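Local coordinates for xylulose kinase (Bifidobacterium adolescentis ATCC 15703, PDB 3I8B), which probably catalyses the ATP-dependent phosphorylation of D-xylulose to D-xylulose 5-phosphate, as a member of the FGGY family of carbohydrate kinases, at residues A[356-359]-A[360-364]; A[428-432]-A[433-437]. All coordinates share one frame; numbering follows the deposited sequence.

Contact 1 of 2, residues A[356-359]-A[360-364]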
loop_
_atom_site.group_PDB
_atom_site.type_symbol
_atom_site.label_atom_id
_atom_site.label_comp_id
_atom_site.label_asym_id
_atom_site.label_seq_id
_atom_site.Cartn_x
_atom_site.Cartn_y
_atom_site.Cartn_z
ATOM N N PHE A 356 -6.847 -30.709 -10.048
ATOM C CA PHE A 356 -6.489 -31.005 -11.429
ATOM C C PHE A 356 -7.212 -32.244 -11.950
ATOM O O PHE A 356 -7.334 -32.432 -13.158
ATOM C CB PHE A 356 -4.975 -31.188 -11.583
ATOM C CG PHE A 356 -4.179 -29.940 -11.323
ATOM C CD1 PHE A 356 -4.505 -28.748 -11.955
ATOM C CD2 PHE A 356 -3.087 -29.964 -10.464
ATOM C CE1 PHE A 356 -3.766 -27.594 -11.723
ATOM C CE2 PHE A 356 -2.340 -28.815 -10.231
ATOM C CZ PHE A 356 -2.684 -27.628 -10.860
ATOM N N ALA A 357 -7.675 -33.098 -11.045
ATOM C CA ALA A 357 -8.471 -34.254 -11.451
ATOM C C ALA A 357 -9.858 -33.828 -11.958
ATOM O O ALA A 357 -10.535 -34.583 -12.662
ATOM C CB ALA A 357 -8.607 -35.223 -10.305
ATOM N N SER A 358 -10.266 -32.617 -11.584
ATOM C CA SER A 358 -11.555 -32.051 -11.979
ATOM C C SER A 358 -11.505 -31.445 -13.383
ATOM O O SER A 358 -10.681 -31.838 -14.213
ATOM C CB SER A 358 -11.979 -30.979 -10.967
ATOM O OG SER A 358 -13.313 -30.541 -11.184
ATOM N N LYS A 359 -12.390 -30.482 -13.633
ATOM C CA LYS A 359 -12.460 -29.772 -14.905
ATOM C C LYS A 359 -12.710 -28.279 -14.669
ATOM O O LYS A 359 -13.211 -27.889 -13.609
ATOM C CB LYS A 359 -13.589 -30.342 -15.763
ATOM C CG LYS A 359 -13.437 -31.801 -16.111
ATOM C CD LYS A 359 -14.725 -32.340 -16.714
ATOM C CE LYS A 359 -15.247 -31.433 -17.825
ATOM N NZ LYS A 359 -14.429 -31.521 -19.070
ATOM N N PRO A 360 -12.374 -27.435 -15.659
ATOM C CA PRO A 360 -12.630 -25.998 -15.516
ATOM C C PRO A 360 -14.108 -25.738 -15.245
ATOM O O PRO A 360 -14.960 -26.095 -16.063
ATOM C CB PRO A 360 -12.244 -25.438 -16.886
ATOM C CG PRO A 360 -11.235 -26.400 -17.417
ATOM C CD PRO A 360 -11.687 -27.751 -16.926
ATOM N N GLY A 361 -14.410 -25.122 -14.108
ATOM C CA GLY A 361 -15.791 -24.908 -13.718
ATOM C C GLY A 361 -16.181 -25.847 -12.599
ATOM O O GLY A 361 -17.240 -25.695 -11.982
ATOM N N ALA A 362 -15.317 -26.824 -12.337
ATOM C CA ALA A 362 -15.533 -27.780 -11.252
ATOM C C ALA A 362 -16.889 -28.466 -11.397
ATOM O O ALA A 362 -17.592 -28.698 -10.416
ATOM C CB ALA A 362 -15.422 -27.082 -9.894
ATOM N N ASN A 363 -17.252 -28.775 -12.633
ATOM C CA ASN A 363 -18.523 -29.423 -12.909
ATOM C C ASN A 363 -19.695 -28.736 -12.212
ATOM O O ASN A 363 -20.624 -29.398 -11.746
ATOM C CB ASN A 363 -18.453 -30.902 -12.521
ATOM C CG ASN A 363 -17.596 -31.709 -13.482
ATOM O OD1 ASN A 363 -18.003 -31.973 -14.617
ATOM N ND2 ASN A 363 -16.398 -32.092 -13.038
ATOM N N GLY A 364 -19.623 -27.409 -12.118
ATOM C CA GLY A 364 -20.761 -26.607 -11.705
ATOM C C GLY A 364 -20.701 -26.008 -10.316
ATOM O O GLY A 364 -21.508 -25.150 -9.979
#

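Contact 2 of 2, residues A[428-432]-A[433-437]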
loop_
_atom_site.group_PDB
_atom_site.type_symbol
_atom_site.label_atom_id
_atom_site.label_comp_id
_atom_site.label_asym_id
_atom_site.label_seq_id
_atom_site.Cartn_x
_atom_site.Cartn_y
_atom_site.Cartn_z
ATOM N N ILE A 428 -0.312 -8.590 -16.471
ATOM C CA ILE A 428 -0.457 -9.018 -15.077
ATOM C C ILE A 428 0.855 -9.562 -14.536
ATOM O O ILE A 428 1.458 -10.445 -15.146
ATOM C CB ILE A 428 -1.480 -10.164 -14.950
ATOM C CG1 ILE A 428 -2.783 -9.819 -15.670
ATOM C CG2 ILE A 428 -1.733 -10.515 -13.474
ATOM C CD1 ILE A 428 -3.791 -10.963 -15.664
ATOM N N LEU A 429 1.287 -9.047 -13.387
ATOM C CA LEU A 429 2.431 -9.603 -12.682
ATOM C C LEU A 429 1.915 -10.303 -11.434
ATOM O O LEU A 429 1.036 -9.785 -10.755
ATOM C CB LEU A 429 3.428 -8.510 -12.287
ATOM C CG LEU A 429 4.245 -7.884 -13.421
ATOM C CD1 LEU A 429 3.346 -7.160 -14.391
ATOM C CD2 LEU A 429 5.313 -6.950 -12.867
ATOM N N LEU A 430 2.457 -11.481 -11.144
ATOM C CA LEU A 430 2.033 -12.247 -9.989
ATOM C C LEU A 430 3.207 -12.425 -9.041
ATOM O O LEU A 430 4.225 -13.030 -9.404
ATOM C CB LEU A 430 1.493 -13.610 -10.421
ATOM C CG LEU A 430 1.138 -14.567 -9.283
ATOM C CD1 LEU A 430 -0.047 -14.026 -8.465
ATOM C CD2 LEU A 430 0.836 -15.965 -9.828
ATOM N N ILE A 431 3.059 -11.899 -7.832
ATOM C CA ILE A 431 4.112 -11.950 -6.826
ATOM C C ILE A 431 3.567 -12.455 -5.503
ATOM O O ILE A 431 2.389 -12.804 -5.394
ATOM C CB ILE A 431 4.717 -10.559 -6.583
ATOM C CG1 ILE A 431 3.603 -9.564 -6.233
ATOM C CG2 ILE A 431 5.517 -10.107 -7.799
ATOM C CD1 ILE A 431 4.075 -8.125 -6.049
ATOM N N GLY A 432 4.430 -12.484 -4.493
ATOM C CA GLY A 432 4.064 -12.988 -3.186
ATOM C C GLY A 432 4.148 -14.503 -3.104
ATOM O O GLY A 432 4.395 -15.176 -4.105
ATOM N N GLY A 433 3.922 -15.033 -1.905
ATOM C CA GLY A 433 3.980 -16.461 -1.644
ATOM C C GLY A 433 3.104 -17.301 -2.553
ATOM O O GLY A 433 3.517 -18.356 -3.015
ATOM N N GLY A 434 1.891 -16.835 -2.817
ATOM C CA GLY A 434 0.982 -17.567 -3.680
ATOM C C GLY A 434 1.571 -17.852 -5.051
ATOM O O GLY A 434 1.115 -18.754 -5.760
ATOM N N ALA A 435 2.589 -17.087 -5.432
ATOM C CA ALA A 435 3.173 -17.224 -6.762
ATOM C C ALA A 435 3.936 -18.533 -6.931
ATOM O O ALA A 435 4.126 -19.004 -8.055
ATOM C CB ALA A 435 4.065 -16.024 -7.107
ATOM N N LYS A 436 4.376 -19.131 -5.832
ATOM C CA LYS A 436 5.055 -20.412 -5.961
ATOM C C LYS A 436 4.092 -21.599 -5.967
ATOM O O LYS A 436 4.520 -22.736 -6.141
ATOM C CB LYS A 436 6.153 -20.602 -4.908
ATOM C CG LYS A 436 5.671 -21.122 -3.576
ATOM C CD LYS A 436 5.707 -20.026 -2.532
ATOM C CE LYS A 436 7.077 -19.361 -2.486
ATOM N NZ LYS A 436 7.225 -18.494 -1.281
ATOM N N SER A 437 2.799 -21.336 -5.793
ATOM C CA SER A 437 1.802 -22.408 -5.793
ATOM C C SER A 437 1.527 -22.937 -7.201
ATOM O O SER A 437 1.038 -22.211 -8.061
ATOM C CB SER A 437 0.494 -21.941 -5.159
ATOM O OG SER A 437 -0.533 -22.886 -5.405
#

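Contact 1 of 2, residues A[356-359]-A[360-364]
Lys359 and Asn363 cross obliquely beside a turn, the CD methylene of Lys359 resting near the amide group of Asn363 in a loose contact. Bends about CG-CD and CD-CE (chi3 49°, chi4 73°) carry the ammonium end away from the turn. Ser358 approaches the same four-residue loop from another side. With OG anti to the backbone N (chi1 -171°), its hydroxyl sits 3.5 Å from the CA of Ala362, and this OG also makes a weak hydrogen bond with Asn398 of helix 396-420. The Pro360 ring points away from the preceding residues; Lys359 CB lies 3.4 Å from Pro360 CD simply because the two meet across the peptide link. Inside the loop, Ala362 N gives a 2.7 Å hydrogen bond to Lys359 O, the closing bond of the turn. Gly361 N is hydrogen-bonded to the carboxylate of Glu405, tying the loop to helix 396-420, while the Pro360 side chain touches Arg401 of that helix. Pro360 at the second corner and Gly361, with its positive phi, at the third make a classic type II beta turn, which here leads the chain out of helix 348-357 toward strand 366-368.

Contact 2 of 2, residues A[428-432]-A[433-437]
The flat peptide group between Gly432 and Gly433 has the start of the following 3-10 turn over one face. On that face the N-H of Ala435 points to Gly432 O at 2.9 Å, but from 47° above the carbonyl plane. The N-H...O angle of 154° is fairly straight, yet the short turn brings the donor over the carbonyl rather than beyond it. The Ala435 methyl sits at the oxygen end of the group, close to its plane, with CB 3.1 Å from Gly432 O. Gly434 N also lies over the face used by Ala435 N, but at an angle too poor for a hydrogen bond.

The apolar side of the contact is made by Leu430. Its CG is anti to the backbone N (chi1 174°), a torsion that brings the branch point alongside the Ala435 methyl, with Leu430 CG 3.9 Å from Ala435 CB. The CD2 branch reaches the backbone of the same residue at Ala435 CA. Behind this pair, Leu430 packs on Val452 and Ile291 of the strands flanking its own. Ile431 directs its side chain the opposite way, onto Pro455, Ser292 and Leu282.

The 3-10 turn continues with a bond from Ser437 N to Gly434 O. Ser437 then N-caps helix 438-448, its OG making a weak hydrogen bond with Ile440 N, while Ala435 O accepts a bond from Arg441. A glycine-rich turn following a central strand, as here, matches the adenosine-binding motif of the actin-like ATPase fold. Three successive glycines present backbone rather than side chains, while the Leu430-Ala435 contact is purely apolar; as in related FGGY kinases, such a turn probably lies against the adenosine part of ATP, although no nucleotide is bound here.

Overall arrangement
Contacts 1 and 2 follow one another along the chain, both in the C-terminal FGGY domain. Their centres are 22 Å apart and their nearest atoms about 7 Å, without touching. Helix 396-420 intervenes in sequence and flanks contact 1, whereas contact 2 joins strand 427-431, inside the mixed sheet, to helix 438-448. That last helix links the two regions, since Phe356 packs on its Ala439 and Thr442. The centre of contact 1 is about 35 Å from the centre of the chain, that of contact 2 about 17 Å. Contact 1 thus belongs to the domain surface, whereas contact 2 is near the predicted catalytic residues, the Ile431 side chain lying about 11 Å from that of Asp274.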